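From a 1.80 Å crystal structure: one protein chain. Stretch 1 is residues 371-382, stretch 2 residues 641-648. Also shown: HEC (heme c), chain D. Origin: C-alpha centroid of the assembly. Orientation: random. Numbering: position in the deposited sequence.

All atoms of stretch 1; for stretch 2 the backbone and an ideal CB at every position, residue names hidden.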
# COMPACT_ATOMS: atom_id res chain seq x y z
N ASP A 371 15.34 11.42 24.06
CA ASP A 371 15.30 9.99 24.27
C ASP A 371 13.96 9.64 24.88
O ASP A 371 13.63 10.11 25.96
CB ASP A 371 16.43 9.55 25.19
CG ASP A 371 16.50 8.02 25.41
OD1 ASP A 371 15.55 7.21 25.07
OD2 ASP A 371 17.55 7.63 25.95
N LEU A 372 13.17 8.79 24.22
CA LEU A 372 11.85 8.47 24.75
C LEU A 372 11.89 7.60 25.98
O LEU A 372 10.90 7.53 26.74
CB LEU A 372 10.89 7.89 23.65
CG LEU A 372 10.58 8.91 22.54
CD1 LEU A 372 9.83 8.22 21.41
CD2 LEU A 372 9.82 10.15 23.01
N TRP A 373 13.04 6.95 26.16
CA TRP A 373 13.35 6.12 27.32
C TRP A 373 14.14 6.87 28.36
O TRP A 373 14.62 6.26 29.30
CB TRP A 373 14.17 4.91 26.88
CG TRP A 373 13.39 3.88 26.13
CD1 TRP A 373 12.85 2.68 26.63
CD2 TRP A 373 13.01 3.92 24.71
NE1 TRP A 373 12.21 1.99 25.63
CE2 TRP A 373 12.25 2.69 24.45
CE3 TRP A 373 13.23 4.82 23.65
CZ2 TRP A 373 11.73 2.39 23.19
CZ3 TRP A 373 12.68 4.52 22.38
CH2 TRP A 373 11.94 3.33 22.16
N ALA A 374 14.30 8.19 28.22
CA ALA A 374 15.06 8.98 29.22
C ALA A 374 14.48 8.85 30.62
O ALA A 374 13.28 8.67 30.80
CB ALA A 374 15.12 10.43 28.82
N SER A 375 15.35 8.96 31.62
CA SER A 375 14.95 8.95 33.03
C SER A 375 14.15 7.72 33.39
O SER A 375 13.11 7.84 34.05
CB SER A 375 14.12 10.18 33.43
OG SER A 375 14.68 11.42 32.98
N GLY A 376 14.59 6.55 32.95
CA GLY A 376 13.84 5.29 33.17
C GLY A 376 12.43 5.08 32.60
O GLY A 376 11.80 4.04 32.88
N ALA A 377 11.94 6.01 31.77
CA ALA A 377 10.64 5.85 31.06
C ALA A 377 10.58 4.60 30.16
O ALA A 377 11.63 4.11 29.68
CB ALA A 377 10.37 7.09 30.23
N ASN A 378 9.38 4.09 29.94
CA ASN A 378 9.20 2.97 28.97
C ASN A 378 10.09 1.76 29.25
O ASN A 378 10.48 1.07 28.31
CB ASN A 378 9.52 3.49 27.58
CG ASN A 378 8.49 4.47 27.10
OD1 ASN A 378 7.30 4.25 27.31
ND2 ASN A 378 8.93 5.54 26.49
N GLY A 379 10.46 1.57 30.53
CA GLY A 379 11.27 0.43 31.04
C GLY A 379 10.82 -0.92 30.50
O GLY A 379 11.65 -1.80 30.21
N ALA A 380 9.51 -1.08 30.31
CA ALA A 380 8.89 -2.33 29.83
C ALA A 380 8.93 -2.55 28.30
O ALA A 380 8.57 -3.62 27.80
CB ALA A 380 7.43 -2.34 30.25
N ILE A 381 9.32 -1.53 27.55
CA ILE A 381 9.40 -1.65 26.08
C ILE A 381 10.85 -1.77 25.70
O ILE A 381 11.59 -0.81 25.89
CB ILE A 381 8.77 -0.41 25.38
CG1 ILE A 381 7.28 -0.32 25.79
CG2 ILE A 381 8.91 -0.52 23.85
CD1 ILE A 381 6.65 1.04 25.60
N PRO A 382 11.26 -2.93 25.17
CA PRO A 382 12.65 -3.04 24.74
C PRO A 382 13.06 -1.86 23.84
O PRO A 382 12.30 -1.45 22.93
CB PRO A 382 12.68 -4.33 23.92
CG PRO A 382 11.47 -5.12 24.33
CD PRO A 382 10.45 -4.12 24.82
N UNK A 641 3.26 1.47 19.59
CA UNK A 641 3.99 2.70 19.45
C UNK A 641 3.75 3.54 20.72
O UNK A 641 3.58 4.76 20.66
CB UNK A 641 3.57 3.45 18.18
N UNK A 642 3.76 2.87 21.85
CA UNK A 642 3.38 3.45 23.14
C UNK A 642 4.48 4.18 23.84
O UNK A 642 4.20 4.87 24.85
CB UNK A 642 2.86 2.35 24.07
N UNK A 643 5.71 4.02 23.35
CA UNK A 643 6.86 4.76 23.92
C UNK A 643 6.70 6.27 23.81
O UNK A 643 7.38 7.00 24.47
CB UNK A 643 8.15 4.34 23.22
N UNK A 644 5.79 6.75 22.96
CA UNK A 644 5.48 8.18 22.96
C UNK A 644 4.76 8.72 24.24
O UNK A 644 4.66 9.94 24.44
CB UNK A 644 4.61 8.48 21.74
N UNK A 645 4.24 7.83 25.05
CA UNK A 645 3.57 8.23 26.32
C UNK A 645 4.47 9.01 27.28
O UNK A 645 3.95 9.71 28.13
CB UNK A 645 3.05 6.98 27.04
N UNK A 646 5.78 8.85 27.14
CA UNK A 646 6.77 9.49 28.01
C UNK A 646 6.92 10.98 27.64
O UNK A 646 7.50 11.76 28.42
CB UNK A 646 8.12 8.77 27.90
N UNK A 647 6.40 11.39 26.47
CA UNK A 647 6.46 12.79 26.03
C UNK A 647 5.61 13.69 26.91
O UNK A 647 4.70 13.22 27.58
CB UNK A 647 6.00 12.91 24.57
N UNK A 648 5.92 14.98 26.91
CA UNK A 648 5.04 15.96 27.53
C UNK A 648 4.12 16.49 26.47
O UNK A 648 4.46 16.42 25.27
CB UNK A 648 5.83 17.09 28.19
FE HEC D . 7.01 6.13 15.01
CHA HEC D . 4.57 4.74 13.00
CHB HEC D . 5.81 9.42 14.34
CHC HEC D . 9.08 7.48 17.37
CHD HEC D . 8.83 3.24 14.83
NA HEC D . 5.58 6.91 13.82
C1A HEC D . 4.55 6.18 13.17
C2A HEC D . 3.56 7.06 12.57
C3A HEC D . 3.93 8.44 12.96
C4A HEC D . 5.12 8.29 13.77
CMA HEC D . 3.21 9.70 12.55
CAA HEC D . 2.42 6.69 11.63
CBA HEC D . 3.17 6.62 10.25
CGA HEC D . 2.26 6.01 9.17
O1A HEC D . 1.15 5.55 9.55
O2A HEC D . 2.53 6.00 7.92
NB HEC D . 7.35 8.14 15.72
C1B HEC D . 6.83 9.32 15.38
C2B HEC D . 7.34 10.49 16.11
C3B HEC D . 8.31 9.88 17.04
C4B HEC D . 8.23 8.47 16.71
CMB HEC D . 6.94 11.93 15.90
CAB HEC D . 9.15 10.55 18.10
CBB HEC D . 8.40 11.08 19.16
NC HEC D . 8.69 5.56 15.81
C1C HEC D . 9.37 6.15 16.92
C2C HEC D . 10.41 5.33 17.51
C3C HEC D . 10.35 4.10 16.76
C4C HEC D . 9.22 4.24 15.79
CMC HEC D . 11.36 5.68 18.65
CAC HEC D . 11.23 2.91 17.01
CBC HEC D . 11.40 2.32 18.20
ND HEC D . 6.80 4.41 14.05
C1D HEC D . 7.54 3.31 14.12
C2D HEC D . 7.09 2.13 13.39
C3D HEC D . 5.82 2.56 12.85
C4D HEC D . 5.73 3.93 13.33
CMD HEC D . 7.77 0.79 13.25
CAD HEC D . 4.88 1.75 12.00
CBD HEC D . 3.84 1.19 12.98
CGD HEC D . 2.76 0.38 12.29
O1D HEC D . 2.50 -0.78 12.64
O2D HEC D . 2.22 0.94 11.36

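Position 641 has CA-to-CB directed away from stretch 1, with nothing of that stretch within 5.5 Å of the ideal CB. The visible clue is the heme, whose iron lies on this side, so a metal ligand such as histidine or methionine would suit. The residue is His 641, and its NE2 binds HEC FE at 2.0 Å.

At 642 CA-to-CB runs sideways, and the ideal CB has Ile 381 CD1 at 4.3 Å. Many side chains would fit. The deposited Asp 642 touches the isoleucine through its CB, while its carbonyl accepts a hydrogen bond from the backbone N of 645.

Position 643 opens a 3-10 segment and points toward stretch 1. Its ideal CB lies 3.6 Å from Asn 378 ND2 and 4.1 Å from Trp 373 CH2, among Leu 372, Trp 373 and Ile 381, with the heme beyond. A large apolar side chain is expected, whether aromatic, leucine or methionine. Phe 643 fills the space: its CD1 meets Leu 372 CD1 at 3.8 Å, its CD2 meets Ile 381 CG2 at 4.2 Å near the plane of the phenyl ring, and its CE1 reaches HEC C1C at 3.4 Å. The six-membered ring of Trp 373 and the ring of Phe 643 are near parallel (planes at 30°) but slid apart, so they barely overlap. Asn 378 ND2 donates a hydrogen bond to Phe 643 O at 2.9 Å.

CA-to-CB at 644 points away, leaving stretch 1 few demands. Thr 644 makes only a marginal contact with Leu 372.

At 645 CA-to-CB is sideways, but Asn 378 OD1 lies 5.1 Å from the ideal CB. A long donor such as glutamine, lysine or arginine could turn back to it. Gln 645 does so, with NE2 donating to Asn 378 OD1 at 2.5 Å; the asparagine amide is thus held at both ends.

Position 646 points toward stretch 1 in tight quarters: the ideal CB is 3.3 Å from Leu 372 O and 3.7 Å from Ala 377 CB. A small residue is favoured, alanine or serine, and the nearby carbonyl rewards a donor. Ser 646 OG donates to Leu 372 O at 2.6 Å, and that oxygen also receives a weak bond from Asn 378 ND2.

From 647, sideways, the methyls of Leu 372 are accessible to a branched or long apolar chain. Leu 647 extends CD2 to within 3.4 Å of Leu 372 CD2.

Position 648 is out of reach, and stretch 1 does not constrain it. Thr 648 caps the helix that follows.

Stretch 2 (641-648) HDFTQSLT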
# COMPACT_ATOMS: atom_id res chain seq x y z
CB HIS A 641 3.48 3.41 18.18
CG HIS A 641 4.39 4.49 17.67
ND1 HIS A 641 4.45 5.72 18.21
CD2 HIS A 641 5.26 4.49 16.59
CE1 HIS A 641 5.30 6.47 17.48
NE2 HIS A 641 5.79 5.71 16.51
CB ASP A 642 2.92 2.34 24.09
CG ASP A 642 1.65 1.74 23.66
OD1 ASP A 642 0.64 2.47 23.66
OD2 ASP A 642 1.63 0.53 23.33
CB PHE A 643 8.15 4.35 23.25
CG PHE A 643 7.99 4.03 21.77
CD1 PHE A 643 7.85 5.06 20.83
CD2 PHE A 643 7.98 2.71 21.37
CE1 PHE A 643 7.67 4.75 19.45
CE2 PHE A 643 7.74 2.37 19.98
CZ PHE A 643 7.64 3.39 19.05
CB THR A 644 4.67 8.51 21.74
OG1 THR A 644 3.48 7.71 21.74
CG2 THR A 644 5.46 8.16 20.50
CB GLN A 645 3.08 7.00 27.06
CG GLN A 645 4.21 6.25 27.73
CD GLN A 645 3.87 4.79 27.95
OE1 GLN A 645 2.70 4.39 27.92
NE2 GLN A 645 4.91 3.97 28.14
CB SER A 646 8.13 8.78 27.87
OG SER A 646 8.79 9.09 26.61
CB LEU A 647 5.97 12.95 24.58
CG LEU A 647 6.88 12.24 23.63
CD1 LEU A 647 6.12 12.09 22.31
CD2 LEU A 647 8.13 13.09 23.40
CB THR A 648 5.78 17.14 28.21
OG1 THR A 648 6.45 17.97 27.20
CG2 THR A 648 6.73 16.64 29.43
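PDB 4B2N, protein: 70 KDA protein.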